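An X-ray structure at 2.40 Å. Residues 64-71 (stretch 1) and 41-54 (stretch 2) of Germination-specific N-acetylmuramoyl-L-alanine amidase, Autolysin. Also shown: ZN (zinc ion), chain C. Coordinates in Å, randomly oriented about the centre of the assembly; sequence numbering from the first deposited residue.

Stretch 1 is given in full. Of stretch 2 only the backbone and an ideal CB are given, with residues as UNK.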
ATOM      1  N   ILE B  64     -30.253  -7.941   3.166  1.00 48.34           N
ATOM      2  CA  ILE B  64     -31.557  -8.536   3.435  1.00 48.30           C
ATOM      3  C   ILE B  64     -31.529  -9.026   4.875  1.00 49.49           C
ATOM      4  O   ILE B  64     -30.693  -9.867   5.234  1.00 48.53           O
ATOM      5  CB  ILE B  64     -31.863  -9.714   2.489  1.00 47.89           C
ATOM      6  CG1 ILE B  64     -31.832  -9.311   1.008  1.00 47.81           C
ATOM      7  CG2 ILE B  64     -33.197 -10.354   2.861  1.00 47.09           C
ATOM      8  CD1 ILE B  64     -32.889  -8.329   0.591  1.00 49.05           C
ATOM      9  N   LEU B  65     -32.453  -8.539   5.694  1.00 48.53           N
ATOM     10  CA  LEU B  65     -32.549  -8.972   7.078  1.00 50.31           C
ATOM     11  C   LEU B  65     -33.680  -9.980   7.216  1.00 48.72           C
ATOM     12  O   LEU B  65     -34.719  -9.844   6.569  1.00 53.02           O
ATOM     13  CB  LEU B  65     -32.797  -7.769   7.993  1.00 49.91           C
ATOM     14  CG  LEU B  65     -31.677  -6.727   8.084  1.00 52.43           C
ATOM     15  CD1 LEU B  65     -32.178  -5.437   8.772  1.00 51.48           C
ATOM     16  CD2 LEU B  65     -30.459  -7.323   8.804  1.00 45.20           C
ATOM     17  N   THR B  66     -33.481 -11.005   8.043  1.00 47.30           N
ATOM     18  CA  THR B  66     -34.653 -11.782   8.441  1.00 54.49           C
ATOM     19  C   THR B  66     -35.464 -11.034   9.491  1.00 53.56           C
ATOM     20  O   THR B  66     -36.695 -11.106   9.499  1.00 52.86           O
ATOM     21  CB  THR B  66     -34.268 -13.167   8.966  1.00 51.81           C
ATOM     22  OG1 THR B  66     -33.331 -13.025  10.040  1.00 52.39           O
ATOM     23  CG2 THR B  66     -33.682 -14.013   7.866  1.00 51.03           C
ATOM     24  N   ARG B  67     -34.796 -10.318  10.388  1.00 52.02           N
ATOM     25  CA  ARG B  67     -35.501  -9.521  11.372  1.00 56.87           C
ATOM     26  C   ARG B  67     -34.729  -8.239  11.624  1.00 57.00           C
ATOM     27  O   ARG B  67     -33.498  -8.221  11.650  1.00 53.73           O
ATOM     28  CB  ARG B  67     -35.724 -10.276  12.690  1.00 54.15           C
ATOM     29  CG  ARG B  67     -34.454 -10.786  13.315  1.00 57.23           C
ATOM     30  CD  ARG B  67     -34.741 -11.559  14.576  1.00 51.80           C
ATOM     31  NE  ARG B  67     -34.615 -10.690  15.729  1.00 61.33           N
ATOM     32  CZ  ARG B  67     -33.751 -10.837  16.726  1.00 56.85           C
ATOM     33  NH1 ARG B  67     -32.909 -11.860  16.770  1.00 53.72           N
ATOM     34  NH2 ARG B  67     -33.768  -9.942  17.701  1.00 64.64           N
ATOM     35  N   GLU B  68     -35.477  -7.172  11.793  1.00 57.41           N
ATOM     36  CA  GLU B  68     -34.959  -5.845  12.004  1.00 58.48           C
ATOM     37  C   GLU B  68     -35.218  -5.372  13.420  1.00 62.70           C
ATOM     38  O   GLU B  68     -34.673  -4.348  13.840  1.00 64.99           O
ATOM     39  CB  GLU B  68     -35.626  -4.907  10.984  1.00 63.77           C
ATOM     40  CG  GLU B  68     -35.265  -3.473  11.042  1.00 63.27           C
ATOM     41  CD  GLU B  68     -36.049  -2.681  10.027  1.00 67.29           C
ATOM     42  OE1 GLU B  68     -37.294  -2.502  10.202  1.00 67.70           O
ATOM     43  OE2 GLU B  68     -35.404  -2.246   9.050  1.00 65.93           O
ATOM     44  N   ASP B  69     -36.024  -6.110  14.169  1.00 66.95           N
ATOM     45  CA  ASP B  69     -36.480  -5.719  15.488  1.00 65.46           C
ATOM     46  C   ASP B  69     -36.709  -6.992  16.290  1.00 63.94           C
ATOM     47  O   ASP B  69     -36.344  -8.088  15.858  1.00 61.51           O
ATOM     48  CB  ASP B  69     -37.745  -4.858  15.374  1.00 68.68           C
ATOM     49  CG  ASP B  69     -38.869  -5.555  14.618  1.00 69.59           C
ATOM     50  OD1 ASP B  69     -38.782  -6.774  14.340  1.00 67.35           O
ATOM     51  OD2 ASP B  69     -39.854  -4.866  14.293  1.00 72.68           O
ATOM     52  N   ASP B  70     -37.351  -6.853  17.449  1.00 66.63           N
ATOM     53  CA  ASP B  70     -37.565  -7.995  18.330  1.00 66.34           C
ATOM     54  C   ASP B  70     -38.910  -8.631  18.004  1.00 68.32           C
ATOM     55  O   ASP B  70     -39.908  -8.449  18.696  1.00 76.51           O
ATOM     56  CB  ASP B  70     -37.483  -7.587  19.788  1.00 68.15           C
ATOM     57  CG  ASP B  70     -37.500  -8.782  20.704  1.00 79.44           C
ATOM     58  OD1 ASP B  70     -37.201  -9.894  20.197  1.00 73.20           O
ATOM     59  OD2 ASP B  70     -37.822  -8.623  21.911  1.00 79.96           O
ATOM     60  N   SER B  71     -38.924  -9.401  16.925  1.00 69.99           N
ATOM     61  CA  SER B  71     -40.113 -10.122  16.513  1.00 70.30           C
ATOM     62  C   SER B  71     -39.689 -11.483  15.976  1.00 67.45           C
ATOM     63  O   SER B  71     -38.508 -11.744  15.756  1.00 66.37           O
ATOM     64  CB  SER B  71     -40.923  -9.329  15.473  1.00 69.95           C
ATOM     65  OG  SER B  71     -40.376  -9.487  14.176  1.00 70.06           O
ATOM     66  N   UNK B  41     -29.921 -14.344  24.036  1.00 73.54           N
ATOM     67  CA  UNK B  41     -29.348 -14.256  22.693  1.00 70.27           C
ATOM     68  C   UNK B  41     -30.051 -13.207  21.839  1.00 66.30           C
ATOM     69  O   UNK B  41     -29.390 -12.435  21.145  1.00 63.72           O
ATOM     70  CB  UNK B  41     -29.420 -15.618  22.001  1.00 70.27           C
ATOM     71  N   UNK B  42     -31.392 -13.170  21.875  1.00 65.60           N
ATOM     72  CA  UNK B  42     -32.199 -12.312  20.996  1.00 67.70           C
ATOM     73  C   UNK B  42     -31.573 -10.946  20.748  1.00 68.64           C
ATOM     74  O   UNK B  42     -31.259 -10.576  19.607  1.00 65.77           O
ATOM     75  CB  UNK B  42     -33.594 -12.123  21.596  1.00 67.70           C
ATOM     76  N   UNK B  43     -31.358 -10.212  21.843  1.00 67.46           N
ATOM     77  CA  UNK B  43     -30.987  -8.808  21.787  1.00 71.35           C
ATOM     78  C   UNK B  43     -29.546  -8.621  21.350  1.00 66.14           C
ATOM     79  O   UNK B  43     -29.251  -7.717  20.562  1.00 68.16           O
ATOM     80  CB  UNK B  43     -31.207  -8.149  23.150  1.00 71.35           C
ATOM     81  N   UNK B  44     -28.641  -9.477  21.822  1.00 65.55           N
ATOM     82  CA  UNK B  44     -27.251  -9.395  21.382  1.00 62.45           C
ATOM     83  C   UNK B  44     -27.124  -9.742  19.896  1.00 59.30           C
ATOM     84  O   UNK B  44     -26.402  -9.068  19.146  1.00 62.23           O
ATOM     85  CB  UNK B  44     -26.374 -10.328  22.219  1.00 62.45           C
ATOM     86  N   UNK B  45     -27.809 -10.796  19.450  1.00 58.42           N
ATOM     87  CA  UNK B  45     -27.781 -11.158  18.038  1.00 59.63           C
ATOM     88  C   UNK B  45     -28.266 -10.003  17.178  1.00 58.44           C
ATOM     89  O   UNK B  45     -27.642  -9.659  16.164  1.00 50.87           O
ATOM     90  CB  UNK B  45     -28.635 -12.402  17.784  1.00 59.63           C
ATOM     91  N   UNK B  46     -29.398  -9.400  17.571  1.00 59.98           N
ATOM     92  CA  UNK B  46     -29.941  -8.279  16.820  1.00 53.67           C
ATOM     93  C   UNK B  46     -28.969  -7.115  16.815  1.00 53.99           C
ATOM     94  O   UNK B  46     -28.781  -6.463  15.781  1.00 53.65           O
ATOM     95  CB  UNK B  46     -31.287  -7.843  17.402  1.00 53.67           C
ATOM     96  N   UNK B  47     -28.329  -6.844  17.954  1.00 53.08           N
ATOM     97  CA  UNK B  47     -27.409  -5.712  18.024  1.00 54.30           C
ATOM     98  C   UNK B  47     -26.227  -5.905  17.075  1.00 55.45           C
ATOM     99  O   UNK B  47     -25.900  -5.004  16.287  1.00 53.86           O
ATOM    100  CB  UNK B  47     -26.908  -5.522  19.457  1.00 54.30           C
ATOM    101  N   UNK B  48     -25.575  -7.077  17.142  1.00 50.71           N
ATOM    102  CA  UNK B  48     -24.434  -7.341  16.267  1.00 53.13           C
ATOM    103  C   UNK B  48     -24.869  -7.317  14.808  1.00 46.79           C
ATOM    104  O   UNK B  48     -24.207  -6.714  13.959  1.00 48.32           O
ATOM    105  CB  UNK B  48     -23.792  -8.687  16.608  1.00 53.13           C
ATOM    106  N   UNK B  49     -25.997  -7.951  14.502  1.00 48.55           N
ATOM    107  CA  UNK B  49     -26.503  -7.966  13.136  1.00 47.36           C
ATOM    108  C   UNK B  49     -26.759  -6.557  12.597  1.00 50.43           C
ATOM    109  O   UNK B  49     -26.479  -6.285  11.420  1.00 47.15           O
ATOM    110  CB  UNK B  49     -27.791  -8.789  13.069  1.00 47.36           C
ATOM    111  N   UNK B  50     -27.299  -5.646  13.426  1.00 46.85           N
ATOM    112  CA  UNK B  50     -27.543  -4.297  12.933  1.00 47.91           C
ATOM    113  C   UNK B  50     -26.250  -3.497  12.792  1.00 49.67           C
ATOM    114  O   UNK B  50     -26.128  -2.677  11.862  1.00 50.25           O
ATOM    115  CB  UNK B  50     -28.508  -3.565  13.868  1.00 47.91           C
ATOM    116  N   UNK B  51     -25.262  -3.739  13.661  1.00 49.35           N
ATOM    117  CA  UNK B  51     -23.944  -3.139  13.432  1.00 51.21           C
ATOM    118  C   UNK B  51     -23.359  -3.604  12.104  1.00 47.14           C
ATOM    119  O   UNK B  51     -22.832  -2.793  11.322  1.00 47.21           O
ATOM    120  CB  UNK B  51     -22.990  -3.487  14.576  1.00 51.21           C
ATOM    121  N   UNK B  52     -23.463  -4.915  11.833  1.00 46.62           N
ATOM    122  CA  UNK B  52     -22.909  -5.514  10.615  1.00 45.02           C
ATOM    123  C   UNK B  52     -23.650  -5.025   9.373  1.00 46.50           C
ATOM    124  O   UNK B  52     -23.037  -4.761   8.336  1.00 47.85           O
ATOM    125  CB  UNK B  52     -22.974  -7.041  10.695  1.00 45.02           C
ATOM    126  N   UNK B  53     -24.973  -4.902   9.465  1.00 46.18           N
ATOM    127  CA  UNK B  53     -25.767  -4.280   8.419  1.00 43.69           C
ATOM    128  C   UNK B  53     -25.235  -2.891   8.073  1.00 45.45           C
ATOM    129  O   UNK B  53     -25.114  -2.532   6.896  1.00 42.32           O
ATOM    130  CB  UNK B  53     -27.233  -4.193   8.849  1.00 43.69           C
ATOM    131  N   UNK B  54     -24.961  -2.071   9.094  1.00 45.52           N
ATOM    132  CA  UNK B  54     -24.435  -0.738   8.802  1.00 47.14           C
ATOM    133  C   UNK B  54     -23.076  -0.804   8.101  1.00 46.22           C
ATOM    134  O   UNK B  54     -22.838  -0.087   7.115  1.00 46.26           O
ATOM    135  CB  UNK B  54     -24.315   0.073  10.094  1.00 47.14           C
TER
HETATM  136 ZN    ZN C 301     -29.067 -19.409  19.033  1.00 64.26          ZN

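Stretch 2 runs as a helix alongside the strand end and loop of stretch 1. Position 41 points sideways, with nothing of stretch 1 near its CB, but the zinc ion lies beyond it, so an acidic side chain or histidine would suit. It is Glu41, whose OE1 binds ZN at 2.1 Å, with further ligands elsewhere in the structure.

Position 42 points toward the loop, its ideal CB 4.5 Å from OD1 of Asp70. The carboxylate invites a long basic chain, lysine or arginine; a shorter donor is also conceivable. The residue is Lys42, forming a salt bridge from NZ to Asp70 OD2 (2.9 Å), with a weak second hydrogen bond from NZ to Asp70 OD1 (3.3 Å). Its backbone O also accepts a hydrogen bond from Arg67 NH2 (3.2 Å), at the edge of the guanidinium.

Position 43 points sideways into open space, where many polar residues would fit. Asp43 brings OD1 within 4.3 Å of Asp70 OD2, a proximity of like charges. Position 44 is out of reach and unconstrained by stretch 1, so almost any helix-compatible side chain would do; it is Ile44.

Position 45 points toward Arg67, the ideal CB 4.4 Å from NH1, and small or polar side chains would be reasonable. Asn45 offers stretch 1 little beyond its CB, 4.4 Å from Arg67 NH1; its ND2 is hydrogen-bonded elsewhere in the structure.

Position 46 is the most tightly placed: its ideal CB lies 3.3 Å from Arg67 NH2, and the loop backbone at 68-70 is nearby. A flexible aliphatic chain, leucine or methionine, would suit. Leu46 (chi1 t, chi2 p) sets CD1 over one face of the Arg67 guanidinium and 3.7 Å from Glu68 C, while CD2 lies 3.8 Å from Asp69 C. Arg67 NE meanwhile donates to Asp69 O (3.1 Å), a nearly straight hydrogen bond that ties the Arg67 side chain to the loop backbone.

Positions 47 and 48 are out of reach of stretch 1, which sets no preference there, so most side chains would do; they are Ala47 and Ile48.

Position 49 points toward Leu65, the ideal CB 5.2 Å from CD2, so a small or beta-branched residue would fit. Thr49 places CG2 3.9 Å from Leu65 CD2, while OG1 donates to Asn45 O (2.7 Å) within the helix.

Position 50 points sideways; an aliphatic chain could still reach Leu65. Leu50 does so, CD2 lying 4.1 Å from Leu65 CD1.

Positions 51 and 52 are likewise out of reach and open to polar or apolar chains; they are Lys51 and Leu52.

Position 53 points toward Leu65, with the Glu68 carboxylate farther out: a long aliphatic or basic chain would serve. Arg53 lays a guanidinium face over Leu65 CD1, 3.7 Å from NH1, while NH2 approaches Glu68 OE2 at 4.2 Å, beyond salt-bridge range. Position 54 is out of reach, leaving the choice free; it is Glu54.

Stretch 2 (41-54) EKDINLAITLKLRE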
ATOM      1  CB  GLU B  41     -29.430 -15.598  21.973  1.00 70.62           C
ATOM      2  CG  GLU B  41     -28.353 -16.614  22.255  1.00 74.36           C
ATOM      3  CD  GLU B  41     -28.527 -17.850  21.378  1.00 72.94           C
ATOM      4  OE1 GLU B  41     -28.458 -17.713  20.136  1.00 67.85           O
ATOM      5  OE2 GLU B  41     -28.761 -18.949  21.927  1.00 76.40           O
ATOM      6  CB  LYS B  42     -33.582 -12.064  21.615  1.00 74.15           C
ATOM      7  CG  LYS B  42     -34.569 -13.179  21.546  1.00 74.00           C
ATOM      8  CD  LYS B  42     -36.007 -12.659  21.786  1.00 74.46           C
ATOM      9  CE  LYS B  42     -36.103 -11.655  22.923  1.00 76.29           C
ATOM     10  NZ  LYS B  42     -37.529 -11.253  23.200  1.00 73.75           N
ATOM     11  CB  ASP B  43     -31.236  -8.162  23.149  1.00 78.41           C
ATOM     12  CG  ASP B  43     -32.656  -8.417  23.661  1.00 89.68           C
ATOM     13  OD1 ASP B  43     -33.615  -8.225  22.866  1.00 85.38           O
ATOM     14  OD2 ASP B  43     -32.813  -8.825  24.842  1.00 97.20           O
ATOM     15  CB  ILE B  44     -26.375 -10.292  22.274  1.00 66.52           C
ATOM     16  CG1 ILE B  44     -26.343  -9.708  23.693  1.00 68.56           C
ATOM     17  CG2 ILE B  44     -24.971 -10.445  21.692  1.00 63.57           C
ATOM     18  CD1 ILE B  44     -25.352 -10.366  24.611  1.00 74.94           C
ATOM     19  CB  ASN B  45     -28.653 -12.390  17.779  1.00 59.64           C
ATOM     20  CG  ASN B  45     -28.124 -13.639  18.413  1.00 58.01           C
ATOM     21  OD1 ASN B  45     -27.001 -13.687  18.902  1.00 55.96           O
ATOM     22  ND2 ASN B  45     -28.939 -14.678  18.400  1.00 58.62           N
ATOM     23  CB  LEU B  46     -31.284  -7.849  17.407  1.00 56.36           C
ATOM     24  CG  LEU B  46     -32.005  -6.648  16.775  1.00 61.44           C
ATOM     25  CD1 LEU B  46     -32.434  -6.978  15.337  1.00 59.16           C
ATOM     26  CD2 LEU B  46     -33.211  -6.207  17.621  1.00 55.27           C
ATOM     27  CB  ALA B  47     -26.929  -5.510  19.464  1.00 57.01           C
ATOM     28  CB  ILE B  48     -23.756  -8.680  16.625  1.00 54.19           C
ATOM     29  CG1 ILE B  48     -23.189  -8.629  18.039  1.00 53.36           C
ATOM     30  CG2 ILE B  48     -22.645  -8.982  15.643  1.00 46.81           C
ATOM     31  CD1 ILE B  48     -23.016  -9.972  18.649  1.00 54.81           C
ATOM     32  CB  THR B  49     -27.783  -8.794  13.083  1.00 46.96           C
ATOM     33  OG1 THR B  49     -27.508 -10.135  13.517  1.00 43.73           O
ATOM     34  CG2 THR B  49     -28.345  -8.797  11.685  1.00 45.12           C
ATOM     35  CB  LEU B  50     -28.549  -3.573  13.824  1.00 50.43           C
ATOM     36  CG  LEU B  50     -29.955  -4.181  13.709  1.00 55.64           C
ATOM     37  CD1 LEU B  50     -30.889  -3.537  14.686  1.00 52.49           C
ATOM     38  CD2 LEU B  50     -30.539  -4.115  12.277  1.00 47.91           C
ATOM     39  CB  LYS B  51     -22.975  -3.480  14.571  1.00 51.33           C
ATOM     40  CG  LYS B  51     -23.439  -3.082  15.967  1.00 53.55           C
ATOM     41  CD  LYS B  51     -23.604  -1.601  16.113  1.00 55.86           C
ATOM     42  CE  LYS B  51     -23.904  -1.209  17.580  1.00 63.21           C
ATOM     43  NZ  LYS B  51     -23.899   0.280  17.781  1.00 61.32           N
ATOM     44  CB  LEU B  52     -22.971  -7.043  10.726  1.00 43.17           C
ATOM     45  CG  LEU B  52     -22.443  -7.950   9.602  1.00 45.50           C
ATOM     46  CD1 LEU B  52     -21.039  -7.504   9.153  1.00 43.14           C
ATOM     47  CD2 LEU B  52     -22.425  -9.421  10.048  1.00 41.00           C
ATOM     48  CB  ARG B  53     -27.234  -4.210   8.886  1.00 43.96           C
ATOM     49  CG  ARG B  53     -28.209  -3.671   7.864  1.00 43.12           C
ATOM     50  CD  ARG B  53     -28.355  -2.152   7.981  1.00 44.43           C
ATOM     51  NE  ARG B  53     -29.562  -1.655   7.331  1.00 48.71           N
ATOM     52  CZ  ARG B  53     -30.751  -1.595   7.916  1.00 49.50           C
ATOM     53  NH1 ARG B  53     -30.875  -2.001   9.178  1.00 50.95           N
ATOM     54  NH2 ARG B  53     -31.800  -1.118   7.248  1.00 47.89           N
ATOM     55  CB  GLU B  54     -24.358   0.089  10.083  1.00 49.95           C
ATOM     56  CG  GLU B  54     -25.707   0.538  10.524  1.00 51.29           C
ATOM     57  CD  GLU B  54     -25.695   1.311  11.826  1.00 57.78           C
ATOM     58  OE1 GLU B  54     -24.607   1.429  12.452  1.00 55.13           O
ATOM     59  OE2 GLU B  54     -26.795   1.791  12.214  1.00 59.07           O
TER
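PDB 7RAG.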